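Local coordinates for protein putative alcohol dehydrogenase (PDB 4J6F) that probably works as a zinc-binding alcohol dehydrogenase that oxidises alcohols with a nicotinamide dinucleotide, at residues D261-V266 / L291-P296. Sequence-based numbering, arbitrary orientation.
Sequences DLAEAV and LKILRP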
ATOM      1  N   ASP A 261       6.853 -10.941  23.315  1.00 81.87           N
ATOM      2  CA  ASP A 261       5.921 -10.393  22.344  1.00 70.94           C
ATOM      3  C   ASP A 261       6.675  -9.284  21.623  1.00 57.78           C
ATOM      4  O   ASP A 261       7.278  -8.406  22.259  1.00 52.56           O
ATOM      5  CB  ASP A 261       4.674  -9.835  23.040  1.00 74.48           C
ATOM      6  CG  ASP A 261       3.578  -9.412  22.058  1.00 82.20           C
ATOM      7  OD1 ASP A 261       3.876  -8.998  20.916  1.00 88.94           O
ATOM      8  OD2 ASP A 261       2.393  -9.479  22.438  1.00 85.61           O
ATOM      9  N   LEU A 262       6.635  -9.334  20.296  1.00 51.92           N
ATOM     10  CA  LEU A 262       7.297  -8.339  19.463  1.00 47.56           C
ATOM     11  C   LEU A 262       6.837  -6.912  19.755  1.00 47.29           C
ATOM     12  O   LEU A 262       7.662  -6.017  19.925  1.00 47.05           O
ATOM     13  CB  LEU A 262       7.126  -8.666  17.975  1.00 42.06           C
ATOM     14  CG  LEU A 262       7.952  -7.786  17.029  1.00 41.50           C
ATOM     15  CD1 LEU A 262       9.416  -7.715  17.434  1.00 39.59           C
ATOM     16  CD2 LEU A 262       7.839  -8.276  15.595  1.00 44.53           C
ATOM     17  N   ALA A 263       5.525  -6.712  19.829  1.00 48.24           N
ATOM     18  CA  ALA A 263       4.963  -5.385  20.007  1.00 50.20           C
ATOM     19  C   ALA A 263       5.446  -4.725  21.296  1.00 54.35           C
ATOM     20  O   ALA A 263       5.767  -3.530  21.296  1.00 54.64           O
ATOM     21  CB  ALA A 263       3.448  -5.442  19.954  1.00 51.39           C
ATOM     22  N   GLU A 264       5.511  -5.509  22.375  1.00 59.86           N
ATOM     23  CA  GLU A 264       6.018  -5.034  23.673  1.00 66.73           C
ATOM     24  C   GLU A 264       7.490  -4.680  23.577  1.00 60.80           C
ATOM     25  O   GLU A 264       7.907  -3.600  24.005  1.00 58.88           O
ATOM     26  CB  GLU A 264       5.830  -6.093  24.763  1.00 79.49           C
ATOM     27  CG  GLU A 264       4.637  -5.871  25.682  1.00 92.40           C
ATOM     28  CD  GLU A 264       4.485  -6.976  26.719  1.00102.26           C
ATOM     29  OE1 GLU A 264       4.054  -8.096  26.358  1.00 99.19           O
ATOM     30  OE2 GLU A 264       4.797  -6.725  27.903  1.00108.61           O
ATOM     31  N   ALA A 265       8.265  -5.605  23.010  1.00 56.92           N
ATOM     32  CA  ALA A 265       9.699  -5.417  22.805  1.00 51.51           C
ATOM     33  C   ALA A 265      10.006  -4.174  21.951  1.00 49.14           C
ATOM     34  O   ALA A 265      10.943  -3.420  22.244  1.00 50.43           O
ATOM     35  CB  ALA A 265      10.319  -6.674  22.203  1.00 46.80           C
ATOM     36  N   VAL A 266       9.206  -3.950  20.912  1.00 45.29           N
ATOM     37  CA  VAL A 266       9.374  -2.770  20.081  1.00 45.76           C
ATOM     38  C   VAL A 266       9.081  -1.510  20.903  1.00 53.40           C
ATOM     39  O   VAL A 266       9.876  -0.562  20.904  1.00 55.73           O
ATOM     40  CB  VAL A 266       8.523  -2.845  18.796  1.00 41.77           C
ATOM     41  CG1 VAL A 266       8.567  -1.526  18.050  1.00 42.35           C
ATOM     42  CG2 VAL A 266       9.042  -3.940  17.882  1.00 39.70           C
ATOM     43  N   LEU A 291       1.905  -5.004  10.956  1.00 30.44           N
ATOM     44  CA  LEU A 291       0.725  -4.156  10.752  1.00 29.68           C
ATOM     45  C   LEU A 291       0.084  -3.732  12.069  1.00 30.03           C
ATOM     46  O   LEU A 291      -0.506  -2.652  12.147  1.00 30.16           O
ATOM     47  CB  LEU A 291      -0.325  -4.843   9.877  1.00 29.13           C
ATOM     48  CG  LEU A 291       0.036  -5.349   8.473  1.00 29.35           C
ATOM     49  CD1 LEU A 291      -1.226  -5.868   7.795  1.00 29.23           C
ATOM     50  CD2 LEU A 291       0.720  -4.295   7.608  1.00 28.18           C
ATOM     51  N   LYS A 292       0.194  -4.574  13.095  1.00 31.43           N
ATOM     52  CA  LYS A 292      -0.318  -4.227  14.422  1.00 34.34           C
ATOM     53  C   LYS A 292       0.513  -3.116  15.066  1.00 35.36           C
ATOM     54  O   LYS A 292      -0.036  -2.170  15.635  1.00 38.42           O
ATOM     55  CB  LYS A 292      -0.348  -5.454  15.329  1.00 37.73           C
ATOM     56  CG  LYS A 292      -1.375  -6.508  14.943  1.00 44.57           C
ATOM     57  CD  LYS A 292      -1.287  -7.726  15.864  1.00 57.76           C
ATOM     58  CE  LYS A 292      -1.511  -7.355  17.328  1.00 67.15           C
ATOM     59  NZ  LYS A 292      -0.908  -8.336  18.266  1.00 71.16           N
ATOM     60  N   ILE A 293       1.835  -3.247  14.958  1.00 33.67           N
ATOM     61  CA  ILE A 293       2.810  -2.331  15.556  1.00 31.84           C
ATOM     62  C   ILE A 293       2.792  -0.955  14.890  1.00 31.13           C
ATOM     63  O   ILE A 293       2.913   0.068  15.553  1.00 31.75           O
ATOM     64  CB  ILE A 293       4.223  -2.943  15.472  1.00 32.01           C
ATOM     65  CG1 ILE A 293       4.363  -4.075  16.494  1.00 35.50           C
ATOM     66  CG2 ILE A 293       5.300  -1.891  15.685  1.00 32.00           C
ATOM     67  CD1 ILE A 293       5.387  -5.136  16.131  1.00 37.22           C
ATOM     68  N   LEU A 294       2.643  -0.955  13.572  1.00 29.56           N
ATOM     69  CA  LEU A 294       2.628   0.247  12.770  1.00 27.96           C
ATOM     70  C   LEU A 294       1.558   1.229  13.263  1.00 29.66           C
ATOM     71  O   LEU A 294       0.408   0.838  13.499  1.00 30.32           O
ATOM     72  CB  LEU A 294       2.373  -0.158  11.319  1.00 25.94           C
ATOM     73  CG  LEU A 294       2.726   0.821  10.210  1.00 27.01           C
ATOM     74  CD1 LEU A 294       4.110   1.419  10.421  1.00 27.13           C
ATOM     75  CD2 LEU A 294       2.644   0.104   8.872  1.00 27.80           C
ATOM     76  N   ARG A 295       1.940   2.499  13.431  1.00 30.36           N
ATOM     77  CA  ARG A 295       1.010   3.540  13.896  1.00 31.25           C
ATOM     78  C   ARG A 295      -0.037   3.780  12.826  1.00 32.35           C
ATOM     79  O   ARG A 295       0.243   3.571  11.638  1.00 31.30           O
ATOM     80  CB  ARG A 295       1.741   4.855  14.184  1.00 31.04           C
ATOM     81  CG  ARG A 295       2.040   5.676  12.943  1.00 31.86           C
ATOM     82  CD  ARG A 295       2.967   6.829  13.238  1.00 35.27           C
ATOM     83  NE  ARG A 295       2.278   7.830  14.035  1.00 40.21           N
ATOM     84  CZ  ARG A 295       2.879   8.753  14.778  1.00 42.08           C
ATOM     85  NH1 ARG A 295       2.143   9.606  15.471  1.00 39.70           N
ATOM     86  NH2 ARG A 295       4.205   8.816  14.843  1.00 44.98           N
ATOM     87  N   PRO A 296      -1.241   4.232  13.232  1.00 33.07           N
ATOM     88  CA  PRO A 296      -2.269   4.548  12.224  1.00 32.37           C
ATOM     89  C   PRO A 296      -1.762   5.610  11.247  1.00 31.79           C
ATOM     90  O   PRO A 296      -1.066   6.525  11.665  1.00 33.28           O
ATOM     91  CB  PRO A 296      -3.438   5.075  13.065  1.00 32.65           C
ATOM     92  CG  PRO A 296      -3.203   4.546  14.445  1.00 33.05           C
ATOM     93  CD  PRO A 296      -1.711   4.487  14.606  1.00 32.69           C
TER
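Ile293, on the last turn of helix 287-293, lays its branched side chain against Leu262, Ala263 and Val266 on the first turns of helix 262-270. CG1 is turned anti to the carbonyl carbon (chi1 -74°), which directs it over Ala263, and CD1, beyond it, reaches CG of Leu262, 3.8 Å away, the two side chains crossing at about a right angle. CG2, the other branch, meets CG1 of Val266 at 4.0 Å. Between them lies Ala263: a lone methyl lets the helices come close, with Ile293 CG1 3.8 Å from Ala263 CB. Both helices flank the parallel sheet of a Rossmann-type nucleotide-binding domain, and Val266 and Ile293 also rest on Leu211 of its strand 209-212. With an alanine here in place of the isoleucine, a gap is likely to open beside Ala263, and Leu262 and Val266 would lose their apolar partner on the other helix. The looser side, toward solvent, is polar. Asp261, exposed and poorly ordered, caps helix 262-270 by accepting from Ala263 N through OD1 at 3.0 Å, the donor lying above the carboxylate plane. Its OD2 stays 5.4 Å from NZ of Lys292, too far for a salt bridge; NZ instead forms one with Asp89 of the second subunit.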